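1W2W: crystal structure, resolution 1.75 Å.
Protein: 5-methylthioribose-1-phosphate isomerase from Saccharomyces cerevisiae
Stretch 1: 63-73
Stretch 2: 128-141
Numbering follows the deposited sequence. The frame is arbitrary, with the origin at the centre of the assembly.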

# COMPACT_ATOMS: atom_id res chain seq x y z
N SER A 63 -30.13 -13.94 3.77
CA SER A 63 -30.48 -13.69 5.17
C SER A 63 -31.97 -13.36 5.34
O SER A 63 -32.55 -13.61 6.40
CB SER A 63 -29.59 -12.61 5.81
OG SER A 63 -30.00 -11.30 5.44
N VAL A 64 -32.58 -12.79 4.30
CA VAL A 64 -34.03 -12.57 4.31
C VAL A 64 -34.75 -13.92 4.26
O VAL A 64 -35.73 -14.17 5.00
CB VAL A 64 -34.47 -11.69 3.12
CG1 VAL A 64 -35.96 -11.38 3.20
CG2 VAL A 64 -33.69 -10.39 3.07
N LEU A 65 -34.27 -14.81 3.41
CA LEU A 65 -34.87 -16.14 3.31
C LEU A 65 -34.71 -16.94 4.60
O LEU A 65 -35.67 -17.54 5.08
CB LEU A 65 -34.34 -16.92 2.10
CG LEU A 65 -34.85 -18.37 1.96
CD1 LEU A 65 -36.37 -18.40 1.75
CD2 LEU A 65 -34.15 -19.07 0.81
N THR A 66 -33.52 -16.96 5.19
CA THR A 66 -33.38 -17.68 6.46
C THR A 66 -34.28 -17.07 7.54
O THR A 66 -34.83 -17.81 8.37
CB THR A 66 -31.92 -17.74 6.97
OG1 THR A 66 -31.35 -16.43 7.02
CG2 THR A 66 -31.02 -18.48 5.99
N GLU A 67 -34.45 -15.75 7.52
CA GLU A 67 -35.32 -15.09 8.49
C GLU A 67 -36.77 -15.53 8.33
O GLU A 67 -37.44 -15.87 9.32
CB GLU A 67 -35.21 -13.57 8.45
CG GLU A 67 -36.18 -12.91 9.42
CD GLU A 67 -35.70 -11.56 9.91
OE1 GLU A 67 -36.53 -10.63 10.01
OE2 GLU A 67 -34.49 -11.42 10.19
N VAL A 68 -37.28 -15.52 7.11
CA VAL A 68 -38.70 -15.86 6.94
C VAL A 68 -38.95 -17.33 7.23
O VAL A 68 -40.02 -17.71 7.71
CB VAL A 68 -39.27 -15.43 5.58
CG1 VAL A 68 -39.13 -13.92 5.37
CG2 VAL A 68 -38.61 -16.20 4.48
N GLN A 69 -37.95 -18.17 6.95
CA GLN A 69 -38.09 -19.58 7.26
C GLN A 69 -38.01 -19.86 8.75
O GLN A 69 -38.70 -20.75 9.25
CB GLN A 69 -37.09 -20.43 6.47
CG GLN A 69 -37.30 -20.25 4.97
CD GLN A 69 -36.60 -21.30 4.14
OE1 GLN A 69 -35.56 -21.82 4.55
NE2 GLN A 69 -37.17 -21.62 2.99
N LEU A 70 -37.19 -19.09 9.45
CA LEU A 70 -37.10 -19.20 10.90
C LEU A 70 -38.42 -18.80 11.57
O LEU A 70 -38.88 -19.46 12.50
CB LEU A 70 -35.95 -18.35 11.43
CG LEU A 70 -35.65 -18.40 12.93
CD1 LEU A 70 -35.56 -19.83 13.43
CD2 LEU A 70 -34.36 -17.65 13.26
N ILE A 71 -39.03 -17.71 11.11
CA ILE A 71 -40.26 -17.28 11.78
C ILE A 71 -41.41 -18.23 11.50
O ILE A 71 -42.36 -18.32 12.28
CB ILE A 71 -40.60 -15.81 11.46
CG1 ILE A 71 -40.90 -15.61 9.97
CG2 ILE A 71 -39.46 -14.89 11.87
CD1 ILE A 71 -41.04 -14.16 9.58
N LYS A 72 -41.33 -18.96 10.39
CA LYS A 72 -42.28 -20.04 10.12
C LYS A 72 -42.07 -21.21 11.08
O LYS A 72 -43.02 -21.69 11.70
CB LYS A 72 -42.18 -20.52 8.67
CG LYS A 72 -43.08 -21.73 8.39
CD LYS A 72 -42.60 -22.53 7.20
CE LYS A 72 -42.94 -24.02 7.35
NZ LYS A 72 -42.58 -24.76 6.09
N HIS A 73 -40.82 -21.65 11.21
CA HIS A 73 -40.47 -22.85 11.97
C HIS A 73 -40.42 -22.64 13.48
O HIS A 73 -40.58 -23.59 14.25
CB HIS A 73 -39.11 -23.39 11.52
CG HIS A 73 -39.13 -24.05 10.18
ND1 HIS A 73 -38.12 -23.88 9.26
CD2 HIS A 73 -40.03 -24.88 9.60
CE1 HIS A 73 -38.40 -24.57 8.17
NE2 HIS A 73 -39.55 -25.19 8.35
N ASP A 128 -49.26 -14.19 0.95
CA ASP A 128 -48.98 -14.51 2.35
C ASP A 128 -47.52 -14.89 2.50
O ASP A 128 -46.81 -15.00 1.50
CB ASP A 128 -49.87 -15.65 2.85
CG ASP A 128 -49.91 -16.82 1.90
OD1 ASP A 128 -48.84 -17.36 1.55
OD2 ASP A 128 -50.97 -17.28 1.44
N LEU A 129 -47.08 -15.11 3.74
CA LEU A 129 -45.68 -15.47 4.01
C LEU A 129 -45.24 -16.73 3.27
O LEU A 129 -44.13 -16.78 2.72
CB LEU A 129 -45.42 -15.60 5.51
CG LEU A 129 -43.95 -15.70 5.92
CD1 LEU A 129 -43.22 -14.40 5.60
CD2 LEU A 129 -43.83 -16.04 7.40
N LYS A 130 -46.09 -17.76 3.26
CA LYS A 130 -45.77 -19.00 2.57
C LYS A 130 -45.41 -18.77 1.10
O LYS A 130 -44.43 -19.32 0.60
CB LYS A 130 -46.92 -20.01 2.67
CG LYS A 130 -46.49 -21.47 2.50
CD LYS A 130 -47.70 -22.41 2.50
CE LYS A 130 -47.68 -23.32 1.27
NZ LYS A 130 -47.64 -24.78 1.61
N ALA A 131 -46.22 -17.97 0.41
CA ALA A 131 -45.96 -17.70 -1.00
C ALA A 131 -44.66 -16.93 -1.17
O ALA A 131 -43.87 -17.22 -2.07
CB ALA A 131 -47.12 -16.92 -1.61
N PHE A 132 -44.44 -15.95 -0.29
CA PHE A 132 -43.21 -15.15 -0.33
C PHE A 132 -41.99 -16.05 -0.16
O PHE A 132 -41.00 -15.92 -0.88
CB PHE A 132 -43.24 -14.07 0.76
CG PHE A 132 -42.00 -13.23 0.81
CD1 PHE A 132 -41.62 -12.44 -0.28
CD2 PHE A 132 -41.20 -13.22 1.95
CE1 PHE A 132 -40.48 -11.66 -0.23
CE2 PHE A 132 -40.05 -12.43 2.00
CZ PHE A 132 -39.69 -11.66 0.92
N ASP A 133 -42.08 -16.95 0.82
CA ASP A 133 -41.02 -17.90 1.13
C ASP A 133 -40.63 -18.68 -0.14
O ASP A 133 -39.46 -18.71 -0.55
CB ASP A 133 -41.55 -18.83 2.23
CG ASP A 133 -40.52 -19.77 2.81
OD1 ASP A 133 -39.59 -20.18 2.09
OD2 ASP A 133 -40.59 -20.17 4.00
N GLY A 134 -41.62 -19.30 -0.77
CA GLY A 134 -41.39 -20.07 -1.98
C GLY A 134 -40.80 -19.26 -3.11
O GLY A 134 -39.88 -19.72 -3.79
N SER A 135 -41.31 -18.05 -3.31
CA SER A 135 -40.86 -17.21 -4.42
C SER A 135 -39.47 -16.64 -4.14
O SER A 135 -38.66 -16.47 -5.06
CB SER A 135 -41.85 -16.07 -4.66
OG SER A 135 -43.13 -16.58 -5.02
N LEU A 136 -39.20 -16.33 -2.88
CA LEU A 136 -37.88 -15.85 -2.48
C LEU A 136 -36.82 -16.94 -2.63
O LEU A 136 -35.70 -16.66 -3.06
CB LEU A 136 -37.91 -15.31 -1.04
CG LEU A 136 -36.59 -14.74 -0.50
CD1 LEU A 136 -36.06 -13.61 -1.37
CD2 LEU A 136 -36.73 -14.30 0.96
N TYR A 137 -37.17 -18.18 -2.28
CA TYR A 137 -36.28 -19.31 -2.52
C TYR A 137 -35.92 -19.38 -4.01
O TYR A 137 -34.74 -19.50 -4.37
CB TYR A 137 -36.94 -20.64 -2.14
CG TYR A 137 -36.10 -21.85 -2.50
CD1 TYR A 137 -35.02 -22.23 -1.70
CD2 TYR A 137 -36.38 -22.61 -3.63
CE1 TYR A 137 -34.24 -23.35 -2.03
CE2 TYR A 137 -35.61 -23.71 -3.96
CZ TYR A 137 -34.55 -24.07 -3.16
OH TYR A 137 -33.79 -25.18 -3.50
N ASN A 138 -36.94 -19.31 -4.86
CA ASN A 138 -36.69 -19.30 -6.30
C ASN A 138 -35.79 -18.12 -6.68
O ASN A 138 -34.87 -18.27 -7.50
CB ASN A 138 -38.00 -19.25 -7.10
CG ASN A 138 -38.75 -20.57 -7.02
OD1 ASN A 138 -38.19 -21.58 -6.59
ND2 ASN A 138 -40.01 -20.56 -7.43
N TYR A 139 -36.05 -16.96 -6.09
CA TYR A 139 -35.28 -15.77 -6.44
C TYR A 139 -33.81 -15.94 -6.10
O TYR A 139 -32.91 -15.64 -6.92
CB TYR A 139 -35.82 -14.50 -5.77
CG TYR A 139 -34.84 -13.36 -5.97
CD1 TYR A 139 -34.76 -12.71 -7.19
CD2 TYR A 139 -33.99 -12.96 -4.95
CE1 TYR A 139 -33.86 -11.68 -7.39
CE2 TYR A 139 -33.08 -11.92 -5.13
CZ TYR A 139 -33.02 -11.29 -6.36
OH TYR A 139 -32.15 -10.26 -6.60
N VAL A 140 -33.53 -16.41 -4.88
CA VAL A 140 -32.14 -16.53 -4.47
C VAL A 140 -31.38 -17.60 -5.25
O VAL A 140 -30.19 -17.42 -5.57
CB VAL A 140 -31.96 -16.68 -2.94
CG1 VAL A 140 -32.64 -15.52 -2.22
CG2 VAL A 140 -32.47 -18.02 -2.43
N CYS A 141 -32.05 -18.70 -5.59
CA CYS A 141 -31.43 -19.71 -6.43
C CYS A 141 -31.06 -19.11 -7.78
O CYS A 141 -29.96 -19.36 -8.29
CB CYS A 141 -32.36 -20.91 -6.63
SG CYS A 141 -32.47 -21.91 -5.12
O HOH W 1 -40.19 -22.50 5.27

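Residues 63-73 and 129-141 form two helices of one chain that pack nearly antiparallel, their N-to-C directions 154° apart and their axes 9.9 Å apart at closest approach. Across the interface, Leu65 CA lies 6.5 Å from Leu136 CA and Val68 CA 6.6 Å from Asp133 CA. Asp128 caps the second helix at its N terminus: its OD1 accepts from Ala131 N at 2.9 Å, satisfying a backbone amide that has no earlier helical carbonyl to bond.

The contact buries 499 Å², counting both sides, and is largely aliphatic. Leu65 (chi1 t, chi2 p) is a knob set among Asp133, Leu136, Tyr137 and Val140; its CB lies 3.7 Å from Leu136 CD2, and its CD2 reaches Val140 CG2 at 3.8 Å. Leu65 CD2 also meets the edge of the Tyr137 ring, 4.1 Å from Tyr137 CD1. One turn on, Val68 points toward the second helix, its compact branched side chain fitting between Leu129 and Leu136. Val68 CG1 touches Phe132 CE2 at 3.8 Å, at the ring edge, where Val64 CG1 also lies, 4.4 Å from Phe132 CZ. Val64 CG1 packs against Leu136 CD2 as well, at 3.8 Å. Ile71 leaves its backbone sideways, but its end comes nearer, bringing CG1 within 3.9 Å of Leu129 CD2.

A single direct hydrogen bond crosses the interface. Gln69 NE2 donates to Asp133 OD1 at 3.0 Å with a nearly straight angle of 175°; both side chains start sideways and their ends come nearer, so the long Gln69 side chain brings its amide to the buried carboxylate. The other carboxylate oxygen, Asp133 OD2, accepts from a water at 2.7 Å, which in turn accepts a weak bond from Lys72 NZ at 3.4 Å. Lys72 is exposed, and its long chain lets NZ share the water with Asp133 OD2.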